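Local coordinates for protein alanine racemase (Oenococcus oeni PSU-1, PDB 3HUR) that belongs to the alanine racemase family, pairing an N-terminal TIM-barrel-type domain with a mainly beta C-terminal domain, at residues Leu286-Gly289 with Gly293-Arg296; Leu295-Lys300 with Gly342-Thr347; Asp280-Thr285 with Asp326-Ile331. All coordinates share one frame; numbering follows the deposited sequence.

Contact 1 of 3, residues Leu286-Gly289 with Gly293-Arg296. With SO4 (sulfate ion), chain C.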
ATOM      1  N   LEU A 286      -7.842  22.606   2.697  1.00 29.95           N
ATOM      2  CA  LEU A 286      -8.877  21.617   2.960  1.00 29.02           C
ATOM      3  C   LEU A 286      -8.218  20.507   3.762  1.00 27.78           C
ATOM      4  O   LEU A 286      -7.076  20.153   3.501  1.00 27.26           O
ATOM      5  CB  LEU A 286      -9.460  21.075   1.635  1.00 29.07           C
ATOM      6  CG  LEU A 286      -9.888  22.111   0.591  1.00 29.56           C
ATOM      7  CD1 LEU A 286     -10.461  21.426  -0.625  1.00 30.85           C
ATOM      8  CD2 LEU A 286     -10.890  23.137   1.113  1.00 29.83           C
ATOM      9  N   PRO A 287      -8.921  19.955   4.742  1.00 26.67           N
ATOM     10  CA  PRO A 287      -8.239  19.051   5.626  1.00 27.11           C
ATOM     11  C   PRO A 287      -8.260  17.611   5.119  1.00 27.96           C
ATOM     12  O   PRO A 287      -8.668  16.701   5.833  1.00 29.59           O
ATOM     13  CB  PRO A 287      -9.004  19.227   6.921  1.00 26.31           C
ATOM     14  CG  PRO A 287     -10.430  19.420   6.451  1.00 26.12           C
ATOM     15  CD  PRO A 287     -10.274  20.265   5.225  1.00 27.30           C
ATOM     16  N   PHE A 288      -7.816  17.408   3.885  1.00 28.21           N
ATOM     17  CA  PHE A 288      -7.437  16.095   3.443  1.00 28.04           C
ATOM     18  C   PHE A 288      -6.169  16.099   2.628  1.00 28.36           C
ATOM     19  O   PHE A 288      -5.790  17.082   2.018  1.00 26.90           O
ATOM     20  CB  PHE A 288      -8.568  15.463   2.640  1.00 28.52           C
ATOM     21  CG  PHE A 288      -9.031  16.292   1.493  1.00 27.49           C
ATOM     22  CD1 PHE A 288      -8.424  16.191   0.278  1.00 26.35           C
ATOM     23  CD2 PHE A 288     -10.080  17.177   1.642  1.00 29.38           C
ATOM     24  CE1 PHE A 288      -8.847  16.947  -0.780  1.00 27.91           C
ATOM     25  CE2 PHE A 288     -10.536  17.929   0.568  1.00 28.16           C
ATOM     26  CZ  PHE A 288      -9.904  17.812  -0.640  1.00 28.23           C
ATOM     27  N   GLY A 289      -5.540  14.935   2.583  1.00 29.97           N
ATOM     28  CA  GLY A 289      -4.388  14.720   1.722  1.00 30.52           C
ATOM     29  C   GLY A 289      -4.074  13.263   1.588  1.00 31.27           C
ATOM     30  O   GLY A 289      -4.944  12.420   1.747  1.00 32.54           O
ATOM     31  N   GLY A 293      -6.720   7.338   1.889  1.00 29.83           N
ATOM     32  CA  GLY A 293      -6.638   6.369   0.844  1.00 29.18           C
ATOM     33  C   GLY A 293      -7.712   6.542  -0.179  1.00 28.87           C
ATOM     34  O   GLY A 293      -7.474   6.281  -1.321  1.00 30.24           O
ATOM     35  N   TRP A 294      -8.889   6.994   0.205  1.00 27.85           N
ATOM     36  CA  TRP A 294      -9.883   7.313  -0.782  1.00 28.03           C
ATOM     37  C   TRP A 294      -9.443   8.384  -1.776  1.00 29.63           C
ATOM     38  O   TRP A 294     -10.070   8.560  -2.825  1.00 29.28           O
ATOM     39  CB  TRP A 294     -11.197   7.774  -0.109  1.00 27.66           C
ATOM     40  CG  TRP A 294     -11.104   8.986   0.820  1.00 27.28           C
ATOM     41  CD1 TRP A 294     -11.002   8.960   2.199  1.00 23.60           C
ATOM     42  CD2 TRP A 294     -11.109  10.373   0.451  1.00 22.90           C
ATOM     43  NE1 TRP A 294     -10.967  10.222   2.681  1.00 24.38           N
ATOM     44  CE2 TRP A 294     -11.037  11.115   1.638  1.00 25.08           C
ATOM     45  CE3 TRP A 294     -11.197  11.048  -0.752  1.00 27.63           C
ATOM     46  CZ2 TRP A 294     -11.007  12.507   1.656  1.00 26.62           C
ATOM     47  CZ3 TRP A 294     -11.177  12.457  -0.754  1.00 29.68           C
ATOM     48  CH2 TRP A 294     -11.071  13.167   0.450  1.00 29.01           C
ATOM     49  N   LEU A 295      -8.411   9.152  -1.455  1.00 31.23           N
ATOM     50  CA  LEU A 295      -8.087  10.310  -2.310  1.00 32.96           C
ATOM     51  C   LEU A 295      -7.621   9.821  -3.667  1.00 34.40           C
ATOM     52  O   LEU A 295      -7.796  10.518  -4.681  1.00 33.02           O
ATOM     53  CB  LEU A 295      -7.027  11.245  -1.692  1.00 32.54           C
ATOM     54  CG  LEU A 295      -6.780  12.548  -2.451  1.00 32.33           C
ATOM     55  CD1 LEU A 295      -7.978  13.465  -2.370  1.00 32.46           C
ATOM     56  CD2 LEU A 295      -5.573  13.251  -1.925  1.00 31.33           C
ATOM     57  N   ARG A 296      -7.073   8.605  -3.692  1.00 36.25           N
ATOM     58  CA  ARG A 296      -6.505   8.120  -4.930  1.00 38.33           C
ATOM     59  C   ARG A 296      -7.555   7.718  -5.960  1.00 38.72           C
ATOM     60  O   ARG A 296      -7.173   7.379  -7.064  1.00 40.39           O
ATOM     61  CB  ARG A 296      -5.409   7.054  -4.701  1.00 39.10           C
ATOM     62  CG  ARG A 296      -5.851   5.618  -4.519  1.00 44.03           C
ATOM     63  CD  ARG A 296      -4.783   4.815  -3.706  1.00 49.23           C
ATOM     64  NE  ARG A 296      -5.399   3.830  -2.779  1.00 53.85           N
ATOM     65  CZ  ARG A 296      -4.922   3.500  -1.561  1.00 56.76           C
ATOM     66  NH1 ARG A 296      -3.814   4.066  -1.064  1.00 57.20           N
ATOM     67  NH2 ARG A 296      -5.583   2.628  -0.801  1.00 57.84           N
TER
HETATM   68  S   SO4 C 396      -9.258   5.225   3.696  1.00 51.15           S
HETATM   69  O1  SO4 C 396      -8.212   6.250   3.875  1.00 53.24           O
HETATM   70  O2  SO4 C 396      -8.561   4.033   4.205  1.00 42.35           O
HETATM   71  O3  SO4 C 396     -10.550   5.641   4.384  1.00 44.44           O
HETATM   72  O4  SO4 C 396      -9.580   5.091   2.266  1.00 48.03           O

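Contact 2 of 3, residues Leu295-Lys300 with Gly342-Thr347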
ATOM      1  N   LEU A 295      -8.411   9.152  -1.455  1.00 31.23           N
ATOM      2  CA  LEU A 295      -8.087  10.310  -2.310  1.00 32.96           C
ATOM      3  C   LEU A 295      -7.621   9.821  -3.667  1.00 34.40           C
ATOM      4  O   LEU A 295      -7.796  10.518  -4.681  1.00 33.02           O
ATOM      5  CB  LEU A 295      -7.027  11.245  -1.692  1.00 32.54           C
ATOM      6  CG  LEU A 295      -6.780  12.548  -2.451  1.00 32.33           C
ATOM      7  CD1 LEU A 295      -7.978  13.465  -2.370  1.00 32.46           C
ATOM      8  CD2 LEU A 295      -5.573  13.251  -1.925  1.00 31.33           C
ATOM      9  N   ARG A 296      -7.073   8.605  -3.692  1.00 36.25           N
ATOM     10  CA  ARG A 296      -6.505   8.120  -4.930  1.00 38.33           C
ATOM     11  C   ARG A 296      -7.555   7.718  -5.960  1.00 38.72           C
ATOM     12  O   ARG A 296      -7.173   7.379  -7.064  1.00 40.39           O
ATOM     13  CB  ARG A 296      -5.409   7.054  -4.701  1.00 39.10           C
ATOM     14  CG  ARG A 296      -5.851   5.618  -4.519  1.00 44.03           C
ATOM     15  CD  ARG A 296      -4.783   4.815  -3.706  1.00 49.23           C
ATOM     16  NE  ARG A 296      -5.399   3.830  -2.779  1.00 53.85           N
ATOM     17  CZ  ARG A 296      -4.922   3.500  -1.561  1.00 56.76           C
ATOM     18  NH1 ARG A 296      -3.814   4.066  -1.064  1.00 57.20           N
ATOM     19  NH2 ARG A 296      -5.583   2.628  -0.801  1.00 57.84           N
ATOM     20  N   ARG A 297      -8.856   7.817  -5.659  1.00 38.28           N
ATOM     21  CA  ARG A 297      -9.855   7.684  -6.703  1.00 37.91           C
ATOM     22  C   ARG A 297     -10.393   9.018  -7.197  1.00 38.28           C
ATOM     23  O   ARG A 297     -11.289   9.039  -8.069  1.00 38.15           O
ATOM     24  CB  ARG A 297     -11.016   6.783  -6.271  1.00 38.63           C
ATOM     25  CG  ARG A 297     -12.056   7.393  -5.373  1.00 39.57           C
ATOM     26  CD  ARG A 297     -13.402   6.683  -5.507  1.00 41.20           C
ATOM     27  NE  ARG A 297     -13.417   5.289  -5.025  1.00 38.81           N
ATOM     28  CZ  ARG A 297     -14.346   4.388  -5.379  1.00 34.98           C
ATOM     29  NH1 ARG A 297     -15.335   4.736  -6.183  1.00 33.62           N
ATOM     30  NH2 ARG A 297     -14.306   3.135  -4.907  1.00 33.73           N
ATOM     31  N   MET A 298      -9.864  10.119  -6.661  1.00 38.02           N
ATOM     32  CA  MET A 298     -10.349  11.440  -7.018  1.00 38.26           C
ATOM     33  C   MET A 298      -9.355  12.191  -7.915  1.00 40.34           C
ATOM     34  O   MET A 298      -8.141  12.054  -7.783  1.00 40.96           O
ATOM     35  CB  MET A 298     -10.622  12.269  -5.769  1.00 37.11           C
ATOM     36  CG  MET A 298     -11.520  11.630  -4.738  1.00 33.31           C
ATOM     37  SD  MET A 298     -13.188  11.340  -5.222  1.00 23.98           S
ATOM     38  CE  MET A 298     -13.466  10.198  -3.887  1.00 25.62           C
ATOM     39  N   GLN A 299      -9.874  12.996  -8.825  1.00 42.20           N
ATOM     40  CA  GLN A 299      -9.026  13.805  -9.643  1.00 44.01           C
ATOM     41  C   GLN A 299      -8.460  14.887  -8.741  1.00 44.98           C
ATOM     42  O   GLN A 299      -9.142  15.401  -7.846  1.00 46.06           O
ATOM     43  CB  GLN A 299      -9.809  14.387 -10.834  1.00 44.95           C
ATOM     44  CG  GLN A 299     -10.832  15.480 -10.487  1.00 48.30           C
ATOM     45  CD  GLN A 299     -11.197  16.356 -11.683  1.00 54.50           C
ATOM     46  OE1 GLN A 299     -11.903  15.913 -12.621  1.00 58.88           O
ATOM     47  NE2 GLN A 299     -10.714  17.606 -11.667  1.00 55.48           N
ATOM     48  N   LYS A 300      -7.215  15.251  -8.972  1.00 45.72           N
ATOM     49  CA  LYS A 300      -6.564  16.183  -8.093  1.00 46.25           C
ATOM     50  C   LYS A 300      -6.251  17.537  -8.754  1.00 46.15           C
ATOM     51  O   LYS A 300      -5.315  18.234  -8.354  1.00 46.46           O
ATOM     52  CB  LYS A 300      -5.340  15.496  -7.487  1.00 46.48           C
ATOM     53  CG  LYS A 300      -5.767  14.577  -6.342  1.00 47.83           C
ATOM     54  CD  LYS A 300      -4.708  13.561  -5.957  1.00 48.66           C
ATOM     55  CE  LYS A 300      -4.611  12.400  -6.950  1.00 49.03           C
ATOM     56  NZ  LYS A 300      -5.347  11.216  -6.497  1.00 47.98           N
ATOM     57  N   GLY A 342     -16.874   8.889 -12.446  1.00 46.56           N
ATOM     58  CA  GLY A 342     -18.159   9.033 -11.731  1.00 46.30           C
ATOM     59  C   GLY A 342     -18.929   7.738 -11.511  1.00 46.40           C
ATOM     60  O   GLY A 342     -19.547   7.543 -10.455  1.00 46.96           O
ATOM     61  N   GLY A 343     -18.871   6.841 -12.492  1.00 45.51           N
ATOM     62  CA  GLY A 343     -19.573   5.584 -12.408  1.00 44.89           C
ATOM     63  C   GLY A 343     -18.805   4.436 -11.755  1.00 44.07           C
ATOM     64  O   GLY A 343     -19.266   3.275 -11.812  1.00 43.94           O
ATOM     65  N   GLU A 344     -17.648   4.733 -11.159  1.00 42.76           N
ATOM     66  CA  GLU A 344     -16.785   3.687 -10.608  1.00 41.98           C
ATOM     67  C   GLU A 344     -17.500   2.959  -9.482  1.00 40.69           C
ATOM     68  O   GLU A 344     -18.270   3.540  -8.753  1.00 40.38           O
ATOM     69  CB  GLU A 344     -15.422   4.259 -10.099  1.00 42.60           C
ATOM     70  CG  GLU A 344     -14.516   3.182  -9.437  1.00 43.51           C
ATOM     71  CD  GLU A 344     -13.133   3.642  -9.056  1.00 47.24           C
ATOM     72  OE1 GLU A 344     -12.805   4.828  -9.250  1.00 51.78           O
ATOM     73  OE2 GLU A 344     -12.352   2.805  -8.538  1.00 50.38           O
ATOM     74  N   GLN A 345     -17.226   1.670  -9.346  1.00 39.73           N
ATOM     75  CA  GLN A 345     -17.854   0.864  -8.297  1.00 38.90           C
ATOM     76  C   GLN A 345     -17.473   1.367  -6.867  1.00 35.40           C
ATOM     77  O   GLN A 345     -16.411   1.900  -6.660  1.00 32.67           O
ATOM     78  CB  GLN A 345     -17.458  -0.619  -8.389  1.00 39.28           C
ATOM     79  CG  GLN A 345     -17.345  -1.230  -9.768  1.00 46.92           C
ATOM     80  CD  GLN A 345     -18.683  -1.678 -10.355  1.00 50.68           C
ATOM     81  OE1 GLN A 345     -19.010  -2.874 -10.347  1.00 51.63           O
ATOM     82  NE2 GLN A 345     -19.461  -0.716 -10.848  1.00 51.97           N
ATOM     83  N   ILE A 346     -18.377   1.144  -5.912  1.00 32.67           N
ATOM     84  CA  ILE A 346     -18.124   1.457  -4.529  1.00 30.82           C
ATOM     85  C   ILE A 346     -18.077   0.207  -3.687  1.00 30.10           C
ATOM     86  O   ILE A 346     -17.868   0.293  -2.491  1.00 29.06           O
ATOM     87  CB  ILE A 346     -19.091   2.485  -3.986  1.00 29.78           C
ATOM     88  CG1 ILE A 346     -20.539   1.998  -4.081  1.00 28.44           C
ATOM     89  CG2 ILE A 346     -18.902   3.774  -4.709  1.00 29.01           C
ATOM     90  CD1 ILE A 346     -21.535   2.901  -3.434  1.00 24.71           C
ATOM     91  N   THR A 347     -18.186  -0.960  -4.334  1.00 30.36           N
ATOM     92  CA  THR A 347     -18.057  -2.261  -3.649  1.00 29.67           C
ATOM     93  C   THR A 347     -17.247  -3.208  -4.468  1.00 29.45           C
ATOM     94  O   THR A 347     -17.163  -3.064  -5.668  1.00 29.41           O
ATOM     95  CB  THR A 347     -19.419  -2.935  -3.411  1.00 29.62           C
ATOM     96  OG1 THR A 347     -20.218  -2.764  -4.569  1.00 30.86           O
ATOM     97  CG2 THR A 347     -20.172  -2.327  -2.253  1.00 29.18           C
TER

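Contact 3 of 3, residues Asp280-Thr285 with Asp326-Ile331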
ATOM      1  N   ASP A 280      -3.052  38.047  -7.021  1.00 64.62           N
ATOM      2  CA  ASP A 280      -3.687  38.452  -5.778  1.00 64.27           C
ATOM      3  C   ASP A 280      -5.039  37.696  -5.699  1.00 63.57           C
ATOM      4  O   ASP A 280      -5.738  37.538  -6.715  1.00 64.07           O
ATOM      5  CB  ASP A 280      -3.850  39.991  -5.719  1.00 64.41           C
ATOM      6  N   GLY A 281      -5.357  37.175  -4.510  1.00 62.26           N
ATOM      7  CA  GLY A 281      -6.603  36.419  -4.272  1.00 60.59           C
ATOM      8  C   GLY A 281      -6.524  35.341  -3.187  1.00 59.06           C
ATOM      9  O   GLY A 281      -5.449  34.949  -2.736  1.00 59.24           O
ATOM     10  N   TYR A 282      -7.679  34.829  -2.796  1.00 56.69           N
ATOM     11  CA  TYR A 282      -7.766  33.928  -1.665  1.00 54.53           C
ATOM     12  C   TYR A 282      -7.476  32.455  -1.983  1.00 51.90           C
ATOM     13  O   TYR A 282      -7.799  31.951  -3.076  1.00 51.81           O
ATOM     14  CB  TYR A 282      -9.145  34.048  -1.051  1.00 54.83           C
ATOM     15  CG  TYR A 282      -9.368  35.369  -0.384  1.00 56.76           C
ATOM     16  CD1 TYR A 282      -9.178  35.508   0.989  1.00 56.92           C
ATOM     17  CD2 TYR A 282      -9.784  36.494  -1.123  1.00 59.72           C
ATOM     18  CE1 TYR A 282      -9.387  36.714   1.624  1.00 58.95           C
ATOM     19  CE2 TYR A 282      -9.993  37.731  -0.487  1.00 59.67           C
ATOM     20  CZ  TYR A 282      -9.791  37.824   0.886  1.00 60.10           C
ATOM     21  OH  TYR A 282      -9.979  39.012   1.550  1.00 62.82           O
ATOM     22  N   VAL A 283      -6.866  31.783  -0.998  1.00 48.40           N
ATOM     23  CA  VAL A 283      -6.581  30.349  -1.048  1.00 45.42           C
ATOM     24  C   VAL A 283      -7.062  29.590   0.186  1.00 43.01           C
ATOM     25  O   VAL A 283      -6.738  29.952   1.325  1.00 41.92           O
ATOM     26  CB  VAL A 283      -5.128  30.084  -1.130  1.00 45.25           C
ATOM     27  CG1 VAL A 283      -4.880  28.567  -0.972  1.00 45.39           C
ATOM     28  CG2 VAL A 283      -4.607  30.607  -2.447  1.00 44.08           C
ATOM     29  N   ALA A 284      -7.833  28.531  -0.070  1.00 40.47           N
ATOM     30  CA  ALA A 284      -8.392  27.679   0.984  1.00 38.23           C
ATOM     31  C   ALA A 284      -7.533  26.416   1.162  1.00 36.48           C
ATOM     32  O   ALA A 284      -7.029  25.827   0.183  1.00 36.19           O
ATOM     33  CB  ALA A 284      -9.828  27.335   0.666  1.00 37.16           C
ATOM     34  N   THR A 285      -7.337  26.060   2.420  1.00 34.23           N
ATOM     35  CA  THR A 285      -6.736  24.783   2.845  1.00 33.27           C
ATOM     36  C   THR A 285      -7.842  23.793   3.288  1.00 31.88           C
ATOM     37  O   THR A 285      -8.663  24.113   4.167  1.00 31.38           O
ATOM     38  CB  THR A 285      -5.876  24.996   4.078  1.00 32.88           C
ATOM     39  OG1 THR A 285      -4.916  25.982   3.777  1.00 33.79           O
ATOM     40  CG2 THR A 285      -5.178  23.699   4.548  1.00 33.44           C
ATOM     41  N   ASP A 326     -12.627  31.785  -5.970  1.00 52.73           N
ATOM     42  CA  ASP A 326     -12.964  32.867  -6.904  1.00 54.48           C
ATOM     43  C   ASP A 326     -13.248  34.154  -6.130  1.00 55.03           C
ATOM     44  O   ASP A 326     -12.908  35.250  -6.574  1.00 56.16           O
ATOM     45  CB  ASP A 326     -14.050  32.474  -7.961  1.00 54.67           C
ATOM     46  CG  ASP A 326     -15.397  32.030  -7.357  1.00 57.22           C
ATOM     47  OD1 ASP A 326     -15.527  31.930  -6.111  1.00 58.85           O
ATOM     48  OD2 ASP A 326     -16.346  31.773  -8.161  1.00 60.68           O
ATOM     49  N   ARG A 327     -13.820  34.011  -4.952  1.00 55.40           N
ATOM     50  CA  ARG A 327     -13.949  35.121  -4.017  1.00 55.51           C
ATOM     51  C   ARG A 327     -13.551  34.563  -2.662  1.00 54.76           C
ATOM     52  O   ARG A 327     -13.022  33.468  -2.589  1.00 55.22           O
ATOM     53  CB  ARG A 327     -15.389  35.674  -4.018  1.00 55.71           C
ATOM     54  CG  ARG A 327     -16.459  34.632  -4.242  1.00 57.18           C
ATOM     55  CD  ARG A 327     -17.820  35.112  -3.759  1.00 60.23           C
ATOM     56  NE  ARG A 327     -18.088  34.693  -2.378  1.00 61.07           N
ATOM     57  CZ  ARG A 327     -19.140  33.979  -1.979  1.00 61.17           C
ATOM     58  NH1 ARG A 327     -19.254  33.654  -0.687  1.00 61.64           N
ATOM     59  NH2 ARG A 327     -20.080  33.596  -2.849  1.00 60.73           N
ATOM     60  N   LYS A 328     -13.797  35.303  -1.593  1.00 53.96           N
ATOM     61  CA  LYS A 328     -13.446  34.847  -0.260  1.00 53.45           C
ATOM     62  C   LYS A 328     -14.610  33.987   0.218  1.00 51.73           C
ATOM     63  O   LYS A 328     -15.764  34.394   0.038  1.00 52.18           O
ATOM     64  CB  LYS A 328     -13.227  36.074   0.652  1.00 54.08           C
ATOM     65  CG  LYS A 328     -12.812  35.769   2.109  1.00 56.38           C
ATOM     66  CD  LYS A 328     -13.079  36.969   3.043  1.00 59.16           C
ATOM     67  CE  LYS A 328     -12.526  36.739   4.472  1.00 60.77           C
ATOM     68  NZ  LYS A 328     -13.382  37.373   5.550  1.00 61.27           N
ATOM     69  N   TYR A 329     -14.341  32.810   0.804  1.00 49.24           N
ATOM     70  CA  TYR A 329     -15.413  32.053   1.483  1.00 47.08           C
ATOM     71  C   TYR A 329     -15.104  31.888   2.949  1.00 46.04           C
ATOM     72  O   TYR A 329     -13.949  31.859   3.335  1.00 46.35           O
ATOM     73  CB  TYR A 329     -15.644  30.680   0.852  1.00 46.83           C
ATOM     74  CG  TYR A 329     -16.211  30.750  -0.526  1.00 44.66           C
ATOM     75  CD1 TYR A 329     -15.411  31.133  -1.598  1.00 45.04           C
ATOM     76  CD2 TYR A 329     -17.533  30.460  -0.771  1.00 44.63           C
ATOM     77  CE1 TYR A 329     -15.909  31.218  -2.879  1.00 43.27           C
ATOM     78  CE2 TYR A 329     -18.056  30.548  -2.076  1.00 44.66           C
ATOM     79  CZ  TYR A 329     -17.220  30.926  -3.109  1.00 44.23           C
ATOM     80  OH  TYR A 329     -17.694  31.034  -4.387  1.00 49.96           O
ATOM     81  N   PRO A 330     -16.138  31.759   3.778  1.00 44.70           N
ATOM     82  CA  PRO A 330     -15.921  31.554   5.182  1.00 44.23           C
ATOM     83  C   PRO A 330     -15.530  30.113   5.519  1.00 44.22           C
ATOM     84  O   PRO A 330     -15.941  29.160   4.839  1.00 43.89           O
ATOM     85  CB  PRO A 330     -17.293  31.842   5.774  1.00 44.06           C
ATOM     86  CG  PRO A 330     -18.211  31.410   4.744  1.00 44.45           C
ATOM     87  CD  PRO A 330     -17.572  31.805   3.461  1.00 44.65           C
ATOM     88  N   ILE A 331     -14.807  29.945   6.623  1.00 43.32           N
ATOM     89  CA  ILE A 331     -14.394  28.621   6.998  1.00 42.39           C
ATOM     90  C   ILE A 331     -15.666  27.838   7.238  1.00 41.39           C
ATOM     91  O   ILE A 331     -16.688  28.399   7.586  1.00 40.59           O
ATOM     92  CB  ILE A 331     -13.402  28.611   8.212  1.00 42.61           C
ATOM     93  CG1 ILE A 331     -14.090  29.030   9.491  1.00 42.40           C
ATOM     94  CG2 ILE A 331     -12.147  29.484   7.942  1.00 40.98           C
ATOM     95  CD1 ILE A 331     -14.332  27.872  10.404  1.00 43.51           C
TER

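Contact 1 of 3, residues Leu286-Gly289 with Gly293-Arg296
G289 and L295 make the closest backbone approach between these two segments, with CA atoms 7.0 Å apart. Residues 286-289 run off the end of strand 281-286, and the chain makes an inverse gamma turn about P287. Residues 293-296 wind as a 3-10 segment. No hydrogen bond joins the two segments.

F288 carries the contact with W294 and L295. Its CG lies between its backbone N and carbonyl carbon (chi1 55°), and CB points toward the 3-10 segment. The far corner of the W294 indole sits over one face of the phenyl ring, offset toward its rim. The closest pair there is F288 CG to W294 CH2, at 3.9 Å. The ring planes meet at 53°, so this is neither a parallel stack nor a T-shaped pair. L295 reaches the same phenyl ring obliquely, with CD1 3.8 Å from F288 CD1. Its other methyl, CD2, lies 3.8 Å from G289 O. L337 of strand 334-339 also touches F288, W294 and L295.

G293 faces a sulfate ion that probably came from the crystallisation medium. G293 N donates to sulfate O1 at 2.7 Å, with a bent N-H...O angle of 137°. W294 N lies 2.9 Å from sulfate O4. Sulfate O3 sits at the edge of the indole, in its plane. R369 NH2 also bonds the ion.

The chemistry thus divides in two. The face between the segments is mainly apolar, and its four touching residues are buried. Two polar groups of the 286-289 segment bond outside the contact: F288 O accepts from T321 OG1, and G289 N donates to D292 OD2. At the start of the 3-10 segment, the G293 N-H bonds an anion and W294 N lies close to it. The negative charge probably suits that helix end.

Contact 2 of 3, residues Leu295-Lys300 with Gly342-Thr347
R297 lays one face of its guanidinium against the E344 carboxylate and turns its edge to Q345 O. The guanidinium and carboxylate planes are stacked, only 14° apart. E344 CD sits over the rim of the guanidinium, 3.9 Å from R297 CZ. The charge pairing is long, with R297 NH1 4.0 Å from E344 OE1, and no N-H points at that oxygen. E344 is extended, its CG opposite the backbone N (chi1 177°), which carries the carboxylate over the guanidinium face.

The directed bonds go to the backbone. R297 grips Q345 O end-on with NH1 at 3.1 Å and NH2 at 3.0 Å. The oxygen lies near the guanidinium plane. NH2 comes in the carbonyl plane, whereas NH1 lies above it. These two bonds to one oxygen limit rotation of the guanidinium. I346 CG2 approaches obliquely, 4.0 Å from R297 NH1.

R297 thus links the end of a 3-10 segment to the loop between strands 334-339 and 347-353. R297 also pairs by backbone with K340, just past strand 334-339. I346 packs on F251 of strand 251-263 and on L46, after helix 41-45.

Contact 3 of 3, residues Asp280-Thr285 with Asp326-Ile331
Y282 and K328 bring the two segments together, with CA atoms 5.9 Å apart. D326 opens the second segment and braces it from within. Its OD1 accepts from Y329 OH at 2.9 Å, using the syn lone pair. The same oxygen takes a weak bond from R327 N.

R327 points its CB away from the strand, but its carbonyl O lies 4.2 Å from Y282 CB. Its guanidinium lies over one face of the Y329 ring, offset toward the rim.

K328 follows and lies over the Y282 ring. CB stands 3.7 Å from the ring centroid and only 7° off its normal, a CH-pi contact. CG is 3.6 Å from Y282 CE1, and CD lies 4.0 Å from Y282 OH. K328 CG lies opposite the backbone N (chi1 -179°), which sets CB and CG over the ring while the end of the chain leads away. The loop thus lies against strand 281-286 of the mixed sheet in the C-terminal domain. That strand pairs antiparallel with 251-263 and 321-324, and F262 meets the Y282 ring edge-to-face.

Y329 turns to I257 and M310. P330 O then bonds T333 OG1, and I331 packs on T357 of a second subunit.

Overall arrangement
All three contacts lie in the C-terminal domain, on the same side of the chain's centre. Strand 281-286 begins the path: contact 3 uses it, and contact 1 follows directly where it ends. Contact 2 then takes over L295 and R296 from contact 1 and runs on to strand 298-299. The second segments of contacts 3 and 2 come later, before and after strand 334-339. Contact 1 therefore falls between the two segments of contact 3, while contacts 2 and 3 alternate along the chain. The centres of contacts 1 and 2 are about 12 Å apart. Those of contacts 1 and 3 are about 20 Å apart, and those of contacts 2 and 3 about 26 Å. Contact 3 lays a loop on the mixed sheet, while contacts 1 and 2 join parts of the loops that leave it.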